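Local coordinates for cortical-lytic enzyme (Bacillus cereus, PDB 4S3J), which acts as an N-acetylglucosaminidase that degrades partially broken-down cortex peptidoglycan during spore germination, recognising muramic acid delta-lactam, at residues A137-E142 with S406-G411; K157-A162 with T167-V172. All coordinates share one frame; numbering follows the deposited sequence.

Contact 1: A137-E142 with S406-G411; sequences AYFSFE and SYWKIG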
loop_
_atom_site.group_PDB
_atom_site.type_symbol
_atom_site.label_atom_id
_atom_site.label_comp_id
_atom_site.label_asym_id
_atom_site.label_seq_id
_atom_site.Cartn_x
_atom_site.Cartn_y
_atom_site.Cartn_z
ATOM N N ALA A 137 3.159 1.980 -11.532
ATOM C CA ALA A 137 1.874 2.312 -12.154
ATOM C C ALA A 137 1.655 3.805 -12.288
ATOM O O ALA A 137 1.244 4.463 -11.324
ATOM C CB ALA A 137 0.727 1.709 -11.359
ATOM N N TYR A 138 1.893 4.340 -13.484
ATOM C CA TYR A 138 1.705 5.756 -13.734
ATOM C C TYR A 138 0.236 6.038 -14.040
ATOM O O TYR A 138 -0.308 5.644 -15.076
ATOM C CB TYR A 138 2.645 6.218 -14.852
ATOM C CG TYR A 138 2.674 7.720 -15.101
ATOM C CD1 TYR A 138 2.098 8.614 -14.219
ATOM C CD2 TYR A 138 3.260 8.235 -16.249
ATOM C CE1 TYR A 138 2.115 9.973 -14.469
ATOM C CE2 TYR A 138 3.299 9.593 -16.486
ATOM C CZ TYR A 138 2.718 10.451 -15.611
ATOM O OH TYR A 138 2.739 11.817 -15.857
ATOM N N PHE A 139 -0.405 6.726 -13.103
ATOM C CA PHE A 139 -1.836 6.988 -13.146
ATOM C C PHE A 139 -2.090 8.335 -13.818
ATOM O O PHE A 139 -1.678 9.361 -13.246
ATOM C CB PHE A 139 -2.396 7.007 -11.716
ATOM C CG PHE A 139 -3.904 6.983 -11.647
ATOM C CD1 PHE A 139 -4.635 8.139 -11.799
ATOM C CD2 PHE A 139 -4.578 5.801 -11.368
ATOM C CE1 PHE A 139 -6.031 8.116 -11.723
ATOM C CE2 PHE A 139 -5.955 5.787 -11.285
ATOM C CZ PHE A 139 -6.672 6.934 -11.456
ATOM N N SER A 140 -2.733 8.417 -14.995
ATOM C CA SER A 140 -3.221 7.300 -15.823
ATOM C C SER A 140 -3.341 7.748 -17.284
ATOM O O SER A 140 -3.214 8.923 -17.590
ATOM C CB SER A 140 -4.600 6.819 -15.349
ATOM O OG SER A 140 -5.596 7.761 -15.713
ATOM N N PHE A 141 -3.563 6.789 -18.168
ATOM C CA PHE A 141 -4.040 7.039 -19.533
ATOM C C PHE A 141 -5.558 7.032 -19.491
ATOM O O PHE A 141 -6.147 6.053 -19.033
ATOM C CB PHE A 141 -3.570 5.955 -20.490
ATOM C CG PHE A 141 -2.102 5.985 -20.809
ATOM C CD1 PHE A 141 -1.159 5.652 -19.837
ATOM C CD2 PHE A 141 -1.659 6.302 -22.084
ATOM C CE1 PHE A 141 0.181 5.659 -20.135
ATOM C CE2 PHE A 141 -0.299 6.305 -22.381
ATOM C CZ PHE A 141 0.615 5.980 -21.404
ATOM N N GLU A 142 -6.201 8.094 -19.971
ATOM C CA GLU A 142 -7.654 8.176 -19.942
ATOM C C GLU A 142 -8.226 7.708 -21.276
ATOM O O GLU A 142 -7.826 8.197 -22.323
ATOM C CB GLU A 142 -8.105 9.608 -19.623
ATOM C CG GLU A 142 -7.566 10.049 -18.246
ATOM C CD GLU A 142 -7.955 11.453 -17.807
ATOM O OE1 GLU A 142 -8.533 12.215 -18.606
ATOM O OE2 GLU A 142 -7.660 11.793 -16.636
ATOM N N SER A 406 -0.096 -3.424 -3.152
ATOM C CA SER A 406 -0.136 -2.308 -4.072
ATOM C C SER A 406 -0.289 -1.001 -3.311
ATOM O O SER A 406 -1.288 -0.785 -2.641
ATOM C CB SER A 406 -1.295 -2.499 -5.066
ATOM O OG SER A 406 -1.399 -1.420 -5.969
ATOM N N TYR A 407 0.704 -0.131 -3.438
ATOM C CA TYR A 407 0.763 1.095 -2.642
ATOM C C TYR A 407 0.196 2.324 -3.351
ATOM O O TYR A 407 0.610 2.648 -4.463
ATOM C CB TYR A 407 2.196 1.376 -2.277
ATOM C CG TYR A 407 2.818 0.438 -1.272
ATOM C CD1 TYR A 407 2.527 0.554 0.095
ATOM C CD2 TYR A 407 3.724 -0.530 -1.658
ATOM C CE1 TYR A 407 3.130 -0.286 1.032
ATOM C CE2 TYR A 407 4.341 -1.378 -0.718
ATOM C CZ TYR A 407 4.036 -1.251 0.621
ATOM O OH TYR A 407 4.638 -2.047 1.590
ATOM N N TRP A 408 -0.708 3.035 -2.672
ATOM C CA TRP A 408 -1.187 4.354 -3.097
ATOM C C TRP A 408 -0.709 5.376 -2.053
ATOM O O TRP A 408 -1.227 5.375 -0.927
ATOM C CB TRP A 408 -2.712 4.409 -3.200
ATOM C CG TRP A 408 -3.178 5.698 -3.836
ATOM C CD1 TRP A 408 -3.368 6.898 -3.220
ATOM C CD2 TRP A 408 -3.470 5.910 -5.215
ATOM N NE1 TRP A 408 -3.779 7.846 -4.131
ATOM C CE2 TRP A 408 -3.837 7.262 -5.365
ATOM C CE3 TRP A 408 -3.449 5.091 -6.345
ATOM C CZ2 TRP A 408 -4.192 7.814 -6.592
ATOM C CZ3 TRP A 408 -3.800 5.645 -7.565
ATOM C CH2 TRP A 408 -4.160 6.991 -7.675
ATOM N N LYS A 409 0.247 6.249 -2.361
ATOM C CA LYS A 409 0.904 6.434 -3.654
ATOM C C LYS A 409 2.285 7.023 -3.385
ATOM O O LYS A 409 2.573 7.461 -2.268
ATOM C CB LYS A 409 0.103 7.376 -4.577
ATOM C CG LYS A 409 -0.142 8.767 -3.972
ATOM C CD LYS A 409 -0.770 9.733 -5.003
ATOM C CE LYS A 409 -1.147 11.052 -4.361
ATOM N NZ LYS A 409 -1.616 12.064 -5.363
ATOM N N ILE A 410 3.122 7.052 -4.413
ATOM C CA ILE A 410 4.442 7.671 -4.350
ATOM C C ILE A 410 4.294 9.157 -4.023
ATOM O O ILE A 410 3.384 9.821 -4.502
ATOM C CB ILE A 410 5.187 7.445 -5.692
ATOM C CG1 ILE A 410 5.491 5.958 -5.870
ATOM C CG2 ILE A 410 6.484 8.285 -5.769
ATOM C CD1 ILE A 410 5.932 5.579 -7.270
ATOM N N GLY A 411 5.179 9.671 -3.163
ATOM C CA GLY A 411 5.183 11.079 -2.804
ATOM C C GLY A 411 4.748 11.353 -1.378
ATOM O O GLY A 411 4.465 12.511 -1.018
#
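The phenyl ring of Phe139 takes the edge of the Trp408 indole on one face and the CB of its own neighbour Ser140 on the opposite face. This is a T-shaped (edge-to-face) pair at the C-terminal ends of strands in the TIM barrel of a family 18 glycoside hydrolase. The planes stand at 87°, and the centroid of the Phe139 ring is 5.3 Å from that of the six-membered ring of Trp408. The indole reaches the phenyl face off centre: Trp408 CZ3 is 3.9 Å from Phe139 CD2, while Trp408 CH2 lies 4.0 Å from Phe139 CG. Seen from the tryptophan, Phe139 CD2 sits at the edge of the indole, in its plane.

The two side chains come from strands 135-143 and 404-408, which flank strand 104-111. Both have CG anti to the backbone N (chi1 -168° in Phe139 and -171° in Trp408), and the indole reaches across the end of the intervening strand to the phenyl ring. Tyr110 of that strand meets the Trp408 ring, and Thr174 touches Phe139.

Each aromatic residue precedes a cis peptide bond, Phe139-Ser140 and Trp408-Lys409, a feature familiar from the active sites of family 18 enzymes. The side chain of Phe139 is about 6 Å from that of Glu220, the likely proton donor, so the pair probably helps to shape the wall of the catalytic pocket; in relatives a tryptophan at the end of the last barrel strand lines the sugar-binding floor. Consistent with the cis geometry, the CB of the next residue lies over each ring, Ser140 CB above Phe139 and Lys409 CB above the Trp408 indole, each 3.7 Å from the ring plane and offset toward the rim.

Contact 2: K157-A162 with T167-V172; sequences KIANIA and TIPMLV
Thr167 N donates a hydrogen bond of 2.9 Å to Ala162 O, tying the residue just before a barrel strand to the last part of the helix that precedes it. Helix 155-164 and strand 168-177 are the second half of a beta-alpha-beta crossover of the TIM barrel, whose first strand is 135-143, and this bond spans the short turn between them. It is bent, with an angle of 143° at the hydrogen, and the donor lies above the carbonyl plane, 43° out of it.

The same carbonyl faces other parts of the threonine. Thr167 CB is 3.3 Å from Ala162 O, whereas Thr167 O, also an acceptor, lies close to it without bonding. The hydroxyl is occupied in another direction: OG1 stands beside the backbone N (chi1 -56°), anti to the carbonyl carbon, and lies within hydrogen-bonding range of two acceptors, Asn130 OD1 and Leu133 O, linking the turn to the region just before strand 135-143.

Beyond the turn, the ring of Pro169 projects from the strand toward the helix. Two alanines one turn apart, Ala159 and Ala162, offer only methyl groups here, consistent with the close approach of the backbones: the CA atoms of Ala159 and Pro169 are 5.6 Å apart. The pyrrolidine ring lies against both, with Pro169 CB 3.9 Å from Ala162 CB. Met212 packs against the same proline. Ile168, which points away from the helix, bonds through its backbone to Thr134 and Leu136, and Met170 to Leu136, at the start of strand 135-143, while Leu171 bonds to the strand 214-218 region. The contact is buried and lies away from the probable proton donor; it fastens the outer helical layer to the barrel wall. Farther from the turn, Pro169 CG approaches Ala159 CB to 4.2 Å.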
loop_
_atom_site.group_PDB
_atom_site.type_symbol
_atom_site.label_atom_id
_atom_site.label_comp_id
_atom_site.label_asym_id
_atom_site.label_seq_id
_atom_site.Cartn_x
_atom_site.Cartn_y
_atom_site.Cartn_z
ATOM N N LYS A 157 9.737 9.140 -19.857
ATOM C CA LYS A 157 10.653 9.326 -18.731
ATOM C C LYS A 157 10.352 8.356 -17.591
ATOM O O LYS A 157 11.262 7.739 -17.023
ATOM C CB LYS A 157 10.572 10.768 -18.208
ATOM C CG LYS A 157 11.487 11.072 -17.011
ATOM C CD LYS A 157 11.352 12.512 -16.513
ATOM C CE LYS A 157 11.830 13.529 -17.544
ATOM N NZ LYS A 157 11.742 14.929 -17.039
ATOM N N ILE A 158 9.074 8.258 -17.235
ATOM C CA ILE A 158 8.648 7.427 -16.109
ATOM C C ILE A 158 8.805 5.941 -16.438
ATOM O O ILE A 158 9.286 5.169 -15.622
ATOM C CB ILE A 158 7.193 7.755 -15.724
ATOM C CG1 ILE A 158 7.069 9.233 -15.298
ATOM C CG2 ILE A 158 6.696 6.853 -14.614
ATOM C CD1 ILE A 158 7.941 9.638 -14.122
ATOM N N ALA A 159 8.435 5.535 -17.647
ATOM C CA ALA A 159 8.602 4.137 -18.047
ATOM C C ALA A 159 10.067 3.736 -18.052
ATOM O O ALA A 159 10.407 2.613 -17.684
ATOM C CB ALA A 159 7.995 3.887 -19.413
ATOM N N ASN A 160 10.933 4.647 -18.486
ATOM C CA ASN A 160 12.361 4.350 -18.551
ATOM C C ASN A 160 12.964 4.188 -17.155
ATOM O O ASN A 160 13.855 3.360 -16.948
ATOM C CB ASN A 160 13.109 5.450 -19.305
ATOM C CG ASN A 160 14.554 5.078 -19.602
ATOM O OD1 ASN A 160 14.858 3.938 -19.951
ATOM N ND2 ASN A 160 15.455 6.040 -19.442
ATOM N N ILE A 161 12.482 4.975 -16.198
ATOM C CA ILE A 161 12.925 4.828 -14.815
ATOM C C ILE A 161 12.628 3.404 -14.352
ATOM O O ILE A 161 13.469 2.735 -13.749
ATOM C CB ILE A 161 12.245 5.854 -13.885
ATOM C CG1 ILE A 161 12.835 7.247 -14.125
ATOM C CG2 ILE A 161 12.412 5.474 -12.404
ATOM C CD1 ILE A 161 12.111 8.364 -13.402
ATOM N N ALA A 162 11.410 2.954 -14.624
ATOM C CA ALA A 162 10.998 1.618 -14.233
ATOM C C ALA A 162 11.889 0.554 -14.869
ATOM O O ALA A 162 12.473 -0.276 -14.168
ATOM C CB ALA A 162 9.550 1.389 -14.611
ATOM N N THR A 167 11.941 -2.935 -13.104
ATOM C CA THR A 167 10.539 -2.796 -12.746
ATOM C C THR A 167 9.714 -2.783 -14.024
ATOM O O THR A 167 10.120 -2.185 -15.012
ATOM C CB THR A 167 10.305 -1.499 -11.933
ATOM O OG1 THR A 167 11.158 -1.507 -10.788
ATOM C CG2 THR A 167 8.857 -1.355 -11.486
ATOM N N ILE A 168 8.569 -3.458 -13.999
ATOM C CA ILE A 168 7.628 -3.442 -15.127
ATOM C C ILE A 168 6.753 -2.209 -15.040
ATOM O O ILE A 168 5.997 -2.091 -14.089
ATOM C CB ILE A 168 6.675 -4.660 -15.132
ATOM C CG1 ILE A 168 7.433 -5.985 -15.073
ATOM C CG2 ILE A 168 5.687 -4.563 -16.310
ATOM C CD1 ILE A 168 8.287 -6.252 -16.226
ATOM N N PRO A 169 6.812 -1.296 -16.038
ATOM C CA PRO A 169 5.816 -0.217 -15.979
ATOM C C PRO A 169 4.449 -0.709 -16.440
ATOM O O PRO A 169 4.376 -1.413 -17.436
ATOM C CB PRO A 169 6.395 0.850 -16.908
ATOM C CG PRO A 169 7.220 0.093 -17.883
ATOM C CD PRO A 169 7.757 -1.117 -17.156
ATOM N N MET A 170 3.399 -0.405 -15.685
ATOM C CA MET A 170 2.023 -0.750 -16.080
ATOM C C MET A 170 1.424 0.318 -16.975
ATOM O O MET A 170 1.700 1.518 -16.815
ATOM C CB MET A 170 1.157 -0.945 -14.831
ATOM C CG MET A 170 1.529 -2.165 -13.991
ATOM S SD MET A 170 0.998 -2.087 -12.256
ATOM C CE MET A 170 -0.765 -1.897 -12.411
ATOM N N LEU A 171 0.639 -0.124 -17.949
ATOM C CA LEU A 171 -0.189 0.772 -18.742
ATOM C C LEU A 171 -1.512 0.898 -18.012
ATOM O O LEU A 171 -2.376 0.016 -18.109
ATOM C CB LEU A 171 -0.368 0.226 -20.166
ATOM C CG LEU A 171 -1.359 0.969 -21.071
ATOM C CD1 LEU A 171 -1.134 2.461 -21.079
ATOM C CD2 LEU A 171 -1.280 0.453 -22.495
ATOM N N VAL A 172 -1.658 1.974 -17.242
ATOM C CA VAL A 172 -2.843 2.167 -16.443
ATOM C C VAL A 172 -3.891 2.949 -17.219
ATOM O O VAL A 172 -3.683 4.099 -17.564
ATOM C CB VAL A 172 -2.526 2.930 -15.128
ATOM C CG1 VAL A 172 -3.776 3.115 -14.296
ATOM C CG2 VAL A 172 -1.439 2.212 -14.313
#

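Overall arrangement
Both contacts belong to the glycoside hydrolase barrel, with centres 11 Å apart. Contact 1 joins segments far apart in sequence, near the beginning and end of the barrel, and contact 2, a local turn from helix to strand, falls wholly between them along the chain. They share a wall, since strands 135-143 and 168-177 are parallel neighbours: Phe141 N lies 2.8 Å from Val172 O, a probable hydrogen bond, and Phe141 packs on Leu171. Contact 1 reaches across strand 104-111, whose pairing with 404-408 closes the barrel, beside the probable catalytic pocket, while contact 2 seats helix 155-164 against the N-terminal start of strand 168-177.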